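Local coordinates for protein pectinesterase A (Erwinia chrysanthemi, PDB 2NTP) that hydrolyses the methyl esters of galacturonate units in pectin, releasing methanol, a reaction thought to start the maceration and soft-rotting of plant tissue, at residues A[60-65]-A[144-149]; A[216-221]-A[326-331]; A[247-252]-A[256-261]. All coordinates share one frame; numbering follows the deposited sequence.

Contact 1. Residues A[60-65]-A[144-149]; sequences ESRNGA and FKDVSL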
ATOM      1  N   GLU A  60      -4.501  -4.095  20.260  1.00 12.86           N
ATOM      2  CA  GLU A  60      -3.847  -4.714  21.416  1.00 13.23           C
ATOM      3  C   GLU A  60      -2.454  -5.245  21.063  1.00 12.99           C
ATOM      4  O   GLU A  60      -1.524  -5.155  21.870  1.00 13.42           O
ATOM      5  CB  GLU A  60      -4.730  -5.829  21.992  1.00 13.21           C
ATOM      6  CG  GLU A  60      -4.118  -6.569  23.189  1.00 13.86           C
ATOM      7  CD  GLU A  60      -5.083  -7.526  23.877  1.00 14.53           C
ATOM      8  OE1 GLU A  60      -6.256  -7.637  23.449  1.00 14.83           O
ATOM      9  OE2 GLU A  60      -4.655  -8.169  24.863  1.00 17.29           O
ATOM     10  N   SER A  61      -2.324  -5.793  19.858  1.00 12.56           N
ATOM     11  CA  SER A  61      -1.057  -6.310  19.341  1.00 12.09           C
ATOM     12  C   SER A  61      -1.175  -6.387  17.824  1.00 11.76           C
ATOM     13  O   SER A  61      -2.263  -6.641  17.299  1.00 11.55           O
ATOM     14  CB  SER A  61      -0.757  -7.700  19.908  1.00 12.25           C
ATOM     15  OG  SER A  61      -1.681  -8.669  19.424  1.00 12.19           O
ATOM     16  N   ARG A  62      -0.066  -6.165  17.125  1.00 11.68           N
ATOM     17  CA  ARG A  62      -0.042  -6.337  15.672  1.00 11.44           C
ATOM     18  C   ARG A  62      -0.381  -7.778  15.289  1.00 11.59           C
ATOM     19  O   ARG A  62      -1.154  -8.014  14.358  1.00 11.28           O
ATOM     20  CB  ARG A  62       1.322  -5.953  15.096  1.00 11.47           C
ATOM     21  CG  ARG A  62       1.307  -5.790  13.579  1.00 11.32           C
ATOM     22  CD  ARG A  62       2.633  -5.292  13.076  1.00 12.05           C
ATOM     23  NE  ARG A  62       3.565  -6.374  12.772  1.00 13.56           N
ATOM     24  CZ  ARG A  62       4.829  -6.179  12.406  1.00 14.10           C
ATOM     25  NH1 ARG A  62       5.313  -4.944  12.318  1.00 14.22           N
ATOM     26  NH2 ARG A  62       5.610  -7.216  12.135  1.00 14.74           N
ATOM     27  N   ASN A  63       0.193  -8.738  16.017  1.00 11.91           N
ATOM     28  CA  ASN A  63      -0.045 -10.156  15.734  1.00 12.19           C
ATOM     29  C   ASN A  63      -1.511 -10.584  15.888  1.00 12.00           C
ATOM     30  O   ASN A  63      -1.994 -11.420  15.127  1.00 11.98           O
ATOM     31  CB  ASN A  63       0.848 -11.041  16.620  1.00 12.94           C
ATOM     32  CG  ASN A  63       2.285 -11.170  16.098  1.00 14.35           C
ATOM     33  OD1 ASN A  63       3.121 -11.818  16.739  1.00 18.24           O
ATOM     34  ND2 ASN A  63       2.576 -10.573  14.946  1.00 15.19           N
ATOM     35  N   GLY A  64      -2.211  -9.987  16.855  1.00 11.69           N
ATOM     36  CA  GLY A  64      -3.532 -10.463  17.282  1.00 11.48           C
ATOM     37  C   GLY A  64      -4.756  -9.616  16.977  1.00 11.33           C
ATOM     38  O   GLY A  64      -5.888 -10.123  17.029  1.00 11.79           O
ATOM     39  N   ALA A  65      -4.551  -8.331  16.687  1.00 10.73           N
ATOM     40  CA  ALA A  65      -5.657  -7.434  16.367  1.00 10.22           C
ATOM     41  C   ALA A  65      -5.711  -7.239  14.855  1.00 10.09           C
ATOM     42  O   ALA A  65      -4.868  -6.548  14.287  1.00 10.28           O
ATOM     43  CB  ALA A  65      -5.501  -6.103  17.087  1.00 10.30           C
ATOM     44  N   PHE A 144       0.904   5.281  10.248  1.00  7.22           N
ATOM     45  CA  PHE A 144       0.740   3.863  10.549  1.00  7.15           C
ATOM     46  C   PHE A 144       1.997   3.342  11.223  1.00  7.35           C
ATOM     47  O   PHE A 144       3.053   3.280  10.600  1.00  7.84           O
ATOM     48  CB  PHE A 144       0.428   3.087   9.264  1.00  7.22           C
ATOM     49  CG  PHE A 144      -0.772   3.613   8.536  1.00  7.21           C
ATOM     50  CD1 PHE A 144      -0.647   4.687   7.653  1.00  7.57           C
ATOM     51  CD2 PHE A 144      -2.031   3.066   8.767  1.00  7.68           C
ATOM     52  CE1 PHE A 144      -1.768   5.202   6.990  1.00  8.64           C
ATOM     53  CE2 PHE A 144      -3.153   3.571   8.113  1.00  8.11           C
ATOM     54  CZ  PHE A 144      -3.018   4.645   7.225  1.00  7.80           C
ATOM     55  N   LYS A 145       1.884   2.997  12.505  1.00  7.87           N
ATOM     56  CA  LYS A 145       3.034   2.525  13.283  1.00  8.31           C
ATOM     57  C   LYS A 145       2.803   1.109  13.794  1.00  8.20           C
ATOM     58  O   LYS A 145       1.761   0.830  14.387  1.00  8.14           O
ATOM     59  CB  LYS A 145       3.334   3.458  14.461  1.00  8.89           C
ATOM     60  CG  LYS A 145       4.598   3.052  15.228  1.00 11.08           C
ATOM     61  CD  LYS A 145       5.109   4.128  16.157  1.00 15.54           C
ATOM     62  CE  LYS A 145       6.447   3.727  16.767  1.00 15.97           C
ATOM     63  NZ  LYS A 145       7.590   3.829  15.801  1.00 17.84           N
ATOM     64  N   ASP A 146       3.783   0.232  13.574  1.00  8.19           N
ATOM     65  CA  ASP A 146       3.671  -1.176  13.962  1.00  8.34           C
ATOM     66  C   ASP A 146       2.387  -1.770  13.371  1.00  7.91           C
ATOM     67  O   ASP A 146       1.556  -2.366  14.066  1.00  7.64           O
ATOM     68  CB  ASP A 146       3.732  -1.316  15.489  1.00  8.87           C
ATOM     69  CG  ASP A 146       3.759  -2.763  15.954  1.00  9.87           C
ATOM     70  OD1 ASP A 146       4.387  -3.616  15.289  1.00 10.47           O
ATOM     71  OD2 ASP A 146       3.146  -3.036  17.010  1.00 12.19           O
ATOM     72  N   VAL A 147       2.227  -1.581  12.066  1.00  7.37           N
ATOM     73  CA  VAL A 147       1.054  -2.070  11.347  1.00  7.15           C
ATOM     74  C   VAL A 147       1.508  -3.084  10.300  1.00  6.75           C
ATOM     75  O   VAL A 147       2.584  -2.944   9.720  1.00  7.42           O
ATOM     76  CB  VAL A 147       0.275  -0.902  10.678  1.00  7.06           C
ATOM     77  CG1 VAL A 147      -0.765  -1.410   9.687  1.00  8.39           C
ATOM     78  CG2 VAL A 147      -0.402  -0.031  11.743  1.00  7.06           C
ATOM     79  N   SER A 148       0.693  -4.112  10.095  1.00  6.14           N
ATOM     80  CA  SER A 148       0.934  -5.103   9.054  1.00  5.88           C
ATOM     81  C   SER A 148      -0.157  -5.001   8.010  1.00  5.75           C
ATOM     82  O   SER A 148      -1.331  -5.022   8.356  1.00  5.41           O
ATOM     83  CB  SER A 148       0.948  -6.508   9.656  1.00  5.99           C
ATOM     84  OG  SER A 148       1.035  -7.503   8.642  1.00  6.36           O
ATOM     85  N   LEU A 149       0.240  -4.882   6.741  1.00  5.24           N
ATOM     86  CA  LEU A 149      -0.704  -4.807   5.627  1.00  4.61           C
ATOM     87  C   LEU A 149      -0.551  -6.039   4.752  1.00  4.77           C
ATOM     88  O   LEU A 149       0.550  -6.329   4.265  1.00  4.49           O
ATOM     89  CB  LEU A 149      -0.461  -3.546   4.793  1.00  4.80           C
ATOM     90  CG  LEU A 149      -0.448  -2.200   5.521  1.00  4.22           C
ATOM     91  CD1 LEU A 149      -0.216  -1.070   4.517  1.00  5.52           C
ATOM     92  CD2 LEU A 149      -1.739  -1.984   6.302  1.00  4.72           C
TER
HETATM   93  O   HOH W   1       2.238  -5.113  18.523  1.00 15.75           O

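Contact 2. Residues A[216-221]-A[326-331]; sequences QKYGLV and AEYTQS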
ATOM      1  N   GLN A 216       5.108  17.035  -8.389  1.00 12.85           N
ATOM      2  CA  GLN A 216       5.138  16.675  -6.980  1.00 12.44           C
ATOM      3  C   GLN A 216       6.539  16.211  -6.604  1.00 12.17           C
ATOM      4  O   GLN A 216       7.103  15.328  -7.254  1.00 12.04           O
ATOM      5  CB  GLN A 216       4.108  15.582  -6.687  1.00 12.29           C
ATOM      6  CG  GLN A 216       4.007  15.196  -5.223  1.00 11.95           C
ATOM      7  CD  GLN A 216       2.842  14.269  -4.961  1.00 11.98           C
ATOM      8  OE1 GLN A 216       1.694  14.605  -5.252  1.00 12.25           O
ATOM      9  NE2 GLN A 216       3.128  13.095  -4.403  1.00 10.02           N
ATOM     10  N   LYS A 217       7.090  16.811  -5.550  1.00 11.97           N
ATOM     11  CA  LYS A 217       8.484  16.601  -5.166  1.00 11.92           C
ATOM     12  C   LYS A 217       8.788  15.173  -4.715  1.00 11.18           C
ATOM     13  O   LYS A 217       9.802  14.595  -5.119  1.00 10.73           O
ATOM     14  CB  LYS A 217       8.890  17.608  -4.079  1.00 12.44           C
ATOM     15  CG  LYS A 217      10.387  17.686  -3.796  1.00 15.68           C
ATOM     16  CD  LYS A 217      11.140  18.514  -4.831  1.00 20.01           C
ATOM     17  CE  LYS A 217      12.487  19.003  -4.297  1.00 21.65           C
ATOM     18  NZ  LYS A 217      13.367  17.903  -3.792  1.00 23.25           N
ATOM     19  N   TYR A 218       7.912  14.608  -3.885  1.00 10.40           N
ATOM     20  CA  TYR A 218       8.147  13.272  -3.337  1.00  9.78           C
ATOM     21  C   TYR A 218       7.001  12.308  -3.604  1.00  9.22           C
ATOM     22  O   TYR A 218       5.830  12.670  -3.480  1.00  9.24           O
ATOM     23  CB  TYR A 218       8.409  13.349  -1.831  1.00 10.07           C
ATOM     24  CG  TYR A 218       9.587  14.226  -1.470  1.00 10.24           C
ATOM     25  CD1 TYR A 218      10.897  13.768  -1.630  1.00 10.38           C
ATOM     26  CD2 TYR A 218       9.392  15.510  -0.976  1.00 11.11           C
ATOM     27  CE1 TYR A 218      11.989  14.577  -1.309  1.00 10.96           C
ATOM     28  CE2 TYR A 218      10.480  16.331  -0.645  1.00 10.76           C
ATOM     29  CZ  TYR A 218      11.770  15.856  -0.816  1.00 11.58           C
ATOM     30  OH  TYR A 218      12.846  16.655  -0.491  1.00 12.38           O
ATOM     31  N   GLY A 219       7.359  11.080  -3.972  1.00  8.41           N
ATOM     32  CA  GLY A 219       6.392  10.007  -4.159  1.00  7.93           C
ATOM     33  C   GLY A 219       6.592   8.966  -3.079  1.00  7.42           C
ATOM     34  O   GLY A 219       6.381   9.243  -1.896  1.00  7.42           O
ATOM     35  N   LEU A 220       7.027   7.777  -3.488  1.00  6.62           N
ATOM     36  CA  LEU A 220       7.255   6.673  -2.555  1.00  6.41           C
ATOM     37  C   LEU A 220       8.711   6.674  -2.126  1.00  6.42           C
ATOM     38  O   LEU A 220       9.610   6.530  -2.962  1.00  6.56           O
ATOM     39  CB  LEU A 220       6.875   5.335  -3.197  1.00  6.40           C
ATOM     40  CG  LEU A 220       5.526   5.305  -3.934  1.00  6.14           C
ATOM     41  CD1 LEU A 220       5.326   3.970  -4.624  1.00  5.61           C
ATOM     42  CD2 LEU A 220       4.363   5.607  -2.993  1.00  6.47           C
ATOM     43  N   VAL A 221       8.935   6.849  -0.826  1.00  6.13           N
ATOM     44  CA  VAL A 221      10.287   6.936  -0.274  1.00  6.30           C
ATOM     45  C   VAL A 221      10.443   5.863   0.797  1.00  6.42           C
ATOM     46  O   VAL A 221       9.725   5.867   1.805  1.00  6.00           O
ATOM     47  CB  VAL A 221      10.592   8.351   0.286  1.00  6.43           C
ATOM     48  CG1 VAL A 221      12.033   8.437   0.807  1.00  6.67           C
ATOM     49  CG2 VAL A 221      10.346   9.427  -0.789  1.00  6.79           C
ATOM     50  N   ALA A 326      20.476  13.535   1.063  1.00 14.45           N
ATOM     51  CA  ALA A 326      20.098  14.446   2.145  1.00 14.59           C
ATOM     52  C   ALA A 326      18.749  15.129   1.908  1.00 14.67           C
ATOM     53  O   ALA A 326      18.183  15.727   2.824  1.00 14.80           O
ATOM     54  CB  ALA A 326      21.192  15.495   2.361  1.00 14.63           C
ATOM     55  N   GLU A 327      18.242  15.032   0.680  1.00 14.60           N
ATOM     56  CA  GLU A 327      16.944  15.611   0.330  1.00 14.95           C
ATOM     57  C   GLU A 327      15.780  14.692   0.701  1.00 14.43           C
ATOM     58  O   GLU A 327      14.616  15.075   0.561  1.00 14.39           O
ATOM     59  CB  GLU A 327      16.880  15.951  -1.161  1.00 15.26           C
ATOM     60  CG  GLU A 327      17.943  16.938  -1.645  1.00 17.59           C
ATOM     61  CD  GLU A 327      17.853  18.306  -0.982  1.00 20.68           C
ATOM     62  OE1 GLU A 327      16.735  18.759  -0.657  1.00 22.57           O
ATOM     63  OE2 GLU A 327      18.915  18.938  -0.793  1.00 23.31           O
ATOM     64  N   TYR A 328      16.099  13.490   1.176  1.00 14.02           N
ATOM     65  CA  TYR A 328      15.079  12.478   1.477  1.00 13.68           C
ATOM     66  C   TYR A 328      14.976  12.138   2.964  1.00 13.66           C
ATOM     67  O   TYR A 328      14.626  11.015   3.338  1.00 13.96           O
ATOM     68  CB  TYR A 328      15.307  11.225   0.627  1.00 13.46           C
ATOM     69  CG  TYR A 328      15.141  11.470  -0.855  1.00 12.99           C
ATOM     70  CD1 TYR A 328      16.231  11.821  -1.652  1.00 12.28           C
ATOM     71  CD2 TYR A 328      13.892  11.355  -1.464  1.00 12.40           C
ATOM     72  CE1 TYR A 328      16.082  12.056  -3.019  1.00 12.52           C
ATOM     73  CE2 TYR A 328      13.732  11.580  -2.828  1.00 12.83           C
ATOM     74  CZ  TYR A 328      14.829  11.928  -3.599  1.00 13.00           C
ATOM     75  OH  TYR A 328      14.671  12.152  -4.949  1.00 14.04           O
ATOM     76  N   THR A 329      15.282  13.118   3.811  1.00 13.70           N
ATOM     77  CA  THR A 329      15.080  12.990   5.252  1.00 13.76           C
ATOM     78  C   THR A 329      13.588  13.068   5.545  1.00 13.63           C
ATOM     79  O   THR A 329      12.826  13.599   4.735  1.00 13.37           O
ATOM     80  CB  THR A 329      15.783  14.121   6.024  1.00 13.80           C
ATOM     81  OG1 THR A 329      15.242  15.379   5.612  1.00 13.81           O
ATOM     82  CG2 THR A 329      17.295  14.109   5.764  1.00 14.17           C
ATOM     83  N   GLN A 330      13.172  12.554   6.701  1.00 13.80           N
ATOM     84  CA  GLN A 330      11.771  12.649   7.120  1.00 14.02           C
ATOM     85  C   GLN A 330      11.269  14.100   7.111  1.00 14.45           C
ATOM     86  O   GLN A 330      10.159  14.380   6.654  1.00 14.29           O
ATOM     87  CB  GLN A 330      11.568  12.018   8.498  1.00 14.01           C
ATOM     88  CG  GLN A 330      10.111  11.999   8.948  1.00 14.19           C
ATOM     89  CD  GLN A 330       9.933  11.448  10.338  1.00 15.08           C
ATOM     90  OE1 GLN A 330      10.454  10.385  10.671  1.00 15.81           O
ATOM     91  NE2 GLN A 330       9.182  12.168  11.162  1.00 15.26           N
ATOM     92  N   SER A 331      12.101  15.018   7.600  1.00 14.91           N
ATOM     93  CA  SER A 331      11.753  16.437   7.639  1.00 15.54           C
ATOM     94  C   SER A 331      11.419  16.996   6.253  1.00 15.27           C
ATOM     95  O   SER A 331      10.440  17.731   6.088  1.00 15.82           O
ATOM     96  CB  SER A 331      12.889  17.242   8.277  1.00 15.71           C
ATOM     97  OG  SER A 331      12.597  18.627   8.268  1.00 18.18           O
TER

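Contact 3. Residues A[247-252]-A[256-261]; sequences PTTTFS and YADPNA. With ADA (alpha-D-galactopyranuronic acid), chain C; ADA (alpha-D-galactopyranuronic acid), chain B.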
ATOM      1  N   PRO A 247      -1.838   6.197 -14.554  1.00  7.50           N
ATOM      2  CA  PRO A 247      -3.224   5.759 -14.412  1.00  7.87           C
ATOM      3  C   PRO A 247      -4.101   6.234 -15.557  1.00  8.08           C
ATOM      4  O   PRO A 247      -3.908   7.342 -16.065  1.00  8.34           O
ATOM      5  CB  PRO A 247      -3.675   6.419 -13.102  1.00  7.82           C
ATOM      6  CG  PRO A 247      -2.431   6.705 -12.366  1.00  7.95           C
ATOM      7  CD  PRO A 247      -1.437   7.067 -13.434  1.00  7.61           C
ATOM      8  N   THR A 248      -5.033   5.379 -15.971  1.00  8.49           N
ATOM      9  CA  THR A 248      -6.090   5.804 -16.882  1.00  9.21           C
ATOM     10  C   THR A 248      -6.817   6.954 -16.198  1.00  9.39           C
ATOM     11  O   THR A 248      -7.268   6.829 -15.046  1.00  9.41           O
ATOM     12  CB  THR A 248      -7.046   4.655 -17.205  1.00  9.32           C
ATOM     13  OG1 THR A 248      -6.303   3.572 -17.777  1.00  9.95           O
ATOM     14  CG2 THR A 248      -8.126   5.103 -18.186  1.00  9.94           C
ATOM     15  N   THR A 249      -6.896   8.079 -16.904  1.00  9.55           N
ATOM     16  CA  THR A 249      -7.375   9.336 -16.347  1.00 10.03           C
ATOM     17  C   THR A 249      -8.253  10.031 -17.384  1.00 10.36           C
ATOM     18  O   THR A 249      -7.948   9.995 -18.571  1.00 10.26           O
ATOM     19  CB  THR A 249      -6.181  10.241 -15.958  1.00 10.26           C
ATOM     20  OG1 THR A 249      -5.356   9.557 -14.996  1.00  9.52           O
ATOM     21  CG2 THR A 249      -6.644  11.566 -15.359  1.00 10.36           C
ATOM     22  N   THR A 250      -9.352  10.633 -16.930  1.00 11.10           N
ATOM     23  CA  THR A 250     -10.232  11.397 -17.823  1.00 11.62           C
ATOM     24  C   THR A 250      -9.694  12.811 -18.039  1.00 11.49           C
ATOM     25  O   THR A 250      -9.544  13.592 -17.084  1.00 11.65           O
ATOM     26  CB  THR A 250     -11.696  11.432 -17.317  1.00 11.87           C
ATOM     27  OG1 THR A 250     -12.243  10.104 -17.346  1.00 13.45           O
ATOM     28  CG2 THR A 250     -12.561  12.340 -18.201  1.00 12.33           C
ATOM     29  N   PHE A 251      -9.389  13.109 -19.300  1.00 11.23           N
ATOM     30  CA  PHE A 251      -8.957  14.428 -19.745  1.00 11.24           C
ATOM     31  C   PHE A 251     -10.015  14.998 -20.673  1.00 11.29           C
ATOM     32  O   PHE A 251     -10.966  14.296 -21.041  1.00 10.74           O
ATOM     33  CB  PHE A 251      -7.619  14.333 -20.480  1.00 11.36           C
ATOM     34  CG  PHE A 251      -6.505  13.816 -19.627  1.00 11.05           C
ATOM     35  CD1 PHE A 251      -5.902  14.634 -18.678  1.00 11.60           C
ATOM     36  CD2 PHE A 251      -6.059  12.507 -19.769  1.00 11.11           C
ATOM     37  CE1 PHE A 251      -4.870  14.152 -17.877  1.00 11.73           C
ATOM     38  CE2 PHE A 251      -5.025  12.017 -18.980  1.00 10.29           C
ATOM     39  CZ  PHE A 251      -4.430  12.841 -18.032  1.00 10.86           C
ATOM     40  N   SER A 252      -9.840  16.262 -21.050  1.00 11.58           N
ATOM     41  CA  SER A 252     -10.732  16.922 -21.995  1.00 12.00           C
ATOM     42  C   SER A 252     -10.781  16.202 -23.348  1.00 11.63           C
ATOM     43  O   SER A 252     -11.828  16.198 -24.000  1.00 11.58           O
ATOM     44  CB  SER A 252     -10.328  18.385 -22.171  1.00 12.40           C
ATOM     45  OG  SER A 252      -8.989  18.493 -22.617  1.00 15.08           O
ATOM     46  N   TYR A 256      -7.335   8.091 -20.907  1.00  9.88           N
ATOM     47  CA  TYR A 256      -6.112   7.364 -21.269  1.00  9.46           C
ATOM     48  C   TYR A 256      -5.030   7.518 -20.197  1.00  8.99           C
ATOM     49  O   TYR A 256      -5.217   8.253 -19.227  1.00  8.54           O
ATOM     50  CB  TYR A 256      -5.592   7.845 -22.634  1.00  9.42           C
ATOM     51  CG  TYR A 256      -5.419   9.346 -22.745  1.00  9.46           C
ATOM     52  CD1 TYR A 256      -4.211   9.953 -22.398  1.00  9.50           C
ATOM     53  CD2 TYR A 256      -6.457  10.163 -23.209  1.00  9.14           C
ATOM     54  CE1 TYR A 256      -4.037  11.328 -22.495  1.00 10.12           C
ATOM     55  CE2 TYR A 256      -6.292  11.548 -23.310  1.00  8.84           C
ATOM     56  CZ  TYR A 256      -5.079  12.121 -22.950  1.00  9.58           C
ATOM     57  OH  TYR A 256      -4.903  13.479 -23.038  1.00 10.32           O
ATOM     58  N   ALA A 257      -3.906   6.824 -20.381  1.00  8.60           N
ATOM     59  CA  ALA A 257      -2.803   6.854 -19.418  1.00  8.64           C
ATOM     60  C   ALA A 257      -2.233   8.266 -19.239  1.00  8.63           C
ATOM     61  O   ALA A 257      -1.846   8.921 -20.210  1.00  8.59           O
ATOM     62  CB  ALA A 257      -1.705   5.876 -19.835  1.00  8.58           C
ATOM     63  N   ASP A 258      -2.195   8.726 -17.991  1.00  8.48           N
ATOM     64  CA  ASP A 258      -1.770  10.088 -17.667  1.00  8.85           C
ATOM     65  C   ASP A 258      -0.294  10.297 -18.031  1.00  9.14           C
ATOM     66  O   ASP A 258       0.574   9.690 -17.421  1.00  8.54           O
ATOM     67  CB  ASP A 258      -2.008  10.356 -16.174  1.00  8.73           C
ATOM     68  CG  ASP A 258      -1.708  11.800 -15.764  1.00  9.39           C
ATOM     69  OD1 ASP A 258      -1.195  12.588 -16.586  1.00  9.82           O
ATOM     70  OD2 ASP A 258      -1.998  12.144 -14.597  1.00 10.00           O
ATOM     71  N   PRO A 259      -0.003  11.165 -19.025  1.00  9.53           N
ATOM     72  CA  PRO A 259       1.404  11.335 -19.429  1.00  9.97           C
ATOM     73  C   PRO A 259       2.287  11.939 -18.332  1.00 10.12           C
ATOM     74  O   PRO A 259       3.499  11.693 -18.305  1.00 10.81           O
ATOM     75  CB  PRO A 259       1.326  12.301 -20.624  1.00 10.01           C
ATOM     76  CG  PRO A 259      -0.108  12.328 -21.028  1.00 10.80           C
ATOM     77  CD  PRO A 259      -0.913  12.019 -19.812  1.00 10.06           C
ATOM     78  N   ASN A 260       1.682  12.713 -17.437  1.00 10.11           N
ATOM     79  CA  ASN A 260       2.422  13.463 -16.428  1.00 10.25           C
ATOM     80  C   ASN A 260       2.570  12.752 -15.087  1.00  9.93           C
ATOM     81  O   ASN A 260       3.148  13.304 -14.144  1.00 10.21           O
ATOM     82  CB  ASN A 260       1.795  14.843 -16.222  1.00 10.64           C
ATOM     83  CG  ASN A 260       1.857  15.696 -17.470  1.00 12.44           C
ATOM     84  OD1 ASN A 260       2.918  15.859 -18.076  1.00 15.42           O
ATOM     85  ND2 ASN A 260       0.714  16.243 -17.864  1.00 14.19           N
ATOM     86  N   ALA A 261       2.041  11.533 -15.008  1.00  9.40           N
ATOM     87  CA  ALA A 261       2.227  10.684 -13.842  1.00  9.00           C
ATOM     88  C   ALA A 261       3.557   9.950 -13.997  1.00  8.94           C
ATOM     89  O   ALA A 261       3.605   8.790 -14.410  1.00  9.08           O
ATOM     90  CB  ALA A 261       1.071   9.709 -13.711  1.00  8.80           C
TER
HETATM   91  C1  ADA C   4      -4.074  -0.263 -12.145  1.00 10.51           C
HETATM   92  C2  ADA C   4      -5.324  -0.304 -11.257  1.00 11.35           C
HETATM   93  C3  ADA C   4      -6.564  -0.499 -12.124  1.00 11.32           C
HETATM   94  C4  ADA C   4      -6.638   0.584 -13.200  1.00 11.38           C
HETATM   95  C5  ADA C   4      -5.354   0.573 -14.032  1.00 11.34           C
HETATM   96  C6  ADA C   4      -5.382   1.665 -15.061  1.00 11.47           C
HETATM   97  O2  ADA C   4      -5.239  -1.376 -10.310  1.00 10.35           O
HETATM   98  O3  ADA C   4      -7.748  -0.511 -11.317  1.00 11.47           O
HETATM   99  O4  ADA C   4      -6.793   1.880 -12.607  1.00 13.00           O
HETATM  100  O5  ADA C   4      -4.200   0.724 -13.185  1.00 10.50           O
HETATM  101  O6B ADA C   4      -4.470   2.524 -15.052  1.00 12.18           O
HETATM  102  O6A ADA C   4      -6.324   1.667 -15.889  1.00 11.59           O
HETATM  103  C1  ADA B   5      -7.938   2.695 -12.924  1.00 16.32           C
HETATM  104  C2  ADA B   5      -7.668   4.179 -12.674  1.00 16.69           C
HETATM  105  C3  ADA B   5      -7.503   4.460 -11.179  1.00 17.80           C
HETATM  106  C4  ADA B   5      -8.681   3.894 -10.378  1.00 18.88           C
HETATM  107  C5  ADA B   5      -8.861   2.413 -10.712  1.00 18.26           C
HETATM  108  C6  ADA B   5     -10.038   1.814  -9.989  1.00 18.91           C
HETATM  109  O2  ADA B   5      -6.480   4.545 -13.378  1.00 16.06           O
HETATM  110  O3  ADA B   5      -7.344   5.870 -10.945  1.00 18.22           O
HETATM  111  O4  ADA B   5      -9.897   4.580 -10.709  1.00 21.91           O
HETATM  112  O5  ADA B   5      -9.043   2.254 -12.127  1.00 17.16           O
HETATM  113  O6B ADA B   5     -10.202   2.067  -8.776  1.00 17.60           O
HETATM  114  O6A ADA B   5     -10.809   1.077 -10.637  1.00 20.30           O
HETATM  115  O   HOH W   2      -3.347  10.376 -13.055  1.00 23.71           O

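Contact 1. Residues A[60-65]-A[144-149]
R62 lays its methylene chain across the corner at D146, with CD 3.3 Å from D146 O. The same CD lies equally near D146 OD1, so the last methylene of the arginine chain sits between the backbone carbonyl and the carboxylate of one residue. Beyond it the guanidinium makes a salt bridge, R62 NH1 to D146 OD1 at 3.4 Å. The two charged groups are twisted, their planes 43° apart, so they do not pair flat against each other. R62 CG is anti to the backbone N (chi1 -166°), and the extended chain bends at chi3 (89°), which turns the guanidinium so that NH1 comes beside D146 OD1. S148 CB lies against the same methylenes, 4.0 Å from R62 CD. A water molecule joins the segments a second time, accepting from R62 N at 2.9 Å and donating to D146 OD2 at 2.7 Å. S102 OG also bonds to D146 OD2, and T104 OG1 bonds to R62 O. Behind R62, S61 OG accepts from G64 N in an ST motif and is held by N41. The corner at 146 passes from strand 142-145 to strand 147-150, which lie in two parallel sheets of the right-handed beta-helix; R62 belongs to the loop turning the corner between strands 55-59 and 65-69. With two partners on OD2 and the guanidinium beside OD1, D146 is probably held as a carboxylate.

Contact 2. Residues A[216-221]-A[326-331]
The chain of 216-221 leaves a loop to enter strand 220-223, while 326-331 runs through a loop into helix 330-334, and the backbones come closest at V221 and Y328, whose CA atoms are 7.5 Å apart. From the loop before the strand, Y218 reaches across to E327 and Y328. Its CG lies anti to the carbonyl carbon (chi1 -58°), which directs the ring toward both. The hydroxyl donates to the backbone carbonyl of E327, OH to O 2.6 Å, arriving in the carbonyl plane with a C=O...donor angle of 151°. On the way the ring turns one edge to the face of Y328 in an offset edge-to-face pair: centroids are 5.5 Å apart and planes 80° apart. CE1 of Y218 leads this approach, 3.7 Å from Y328 CD2. Strand 220-223 belongs to the long parallel sheet of the right-handed beta-helix, flanked by strands 182-186 and 264-268, and the C-terminal segment is laid against the outside of that sheet. V221 points its side chain outward to the same ring: both methyls lie 4.1 Å from Y328 CD2, with CG2 at the ring edge. Q264 and V266 of the next strand also touch Y328, while K332 and V333 of the helix pack on Y218. One face of the Y218 ring carries K217 CG. E327 turns its carboxylate to a salt bridge with K332, and T329 OG1 caps the helix at K332 N.

Contact 3. Residues A[247-252]-A[256-261]
With OG1 beside its own backbone N (chi1 -58°), T248 can present hydroxyl and amide together to one galacturonate carboxylate: OG1 donates to O6A of the chain C sugar at 2.7 Å and N to O6B at 3.1 Å. T248 O accepts from O2 of the chain B sugar, 2.9 Å away. Y256 has CG wedged between its backbone N and carbonyl carbon (chi1 52°), which sets its ring beside F251. F251 CD2 stands over one face of that ring, 3.4 Å from Y256 CZ, the planes inclined by 34°; D253 holds the Y256 hydroxyl. The F251 ring meets D258 OD1 at its edge, CZ to OD1 3.6 Å. P247 O is gripped by two donors on opposite faces of its plane, T249 OG1 and D258 N. A water donates to both T249 OG1 and D258 OD2, and D258 OD1 closes an Asx turn with N260 N. T249 and Y256 form a hydrogen-bonded antiparallel pair, T248 and A257 a non-hydrogen-bonded one. The result is a short beta hairpin whose T248 edge forms part of the substrate-binding pocket, alongside W245.

How the contacts relate
From the N terminus, contact 1 comes first: 60-65 meets 144-149 across 78 intervening residues, tying one corner of the beta-helix to a later corner. That loop closes before contact 2 opens. Contact 2 closes a longer loop, of 104 residues, from 216-221 to 326-331, and brings the C-terminal helix region back against the long parallel sheet that contact 1 also reaches. Contact 3, 247-252 with 256-261, is nested inside this loop as a local hairpin with only three residues between its segments. Contacts 1 and 3 lie on opposite sides of the chain's centre, their centres 35 Å apart; contacts 2 and 3 approach to about 7 Å between nearest atoms without touching.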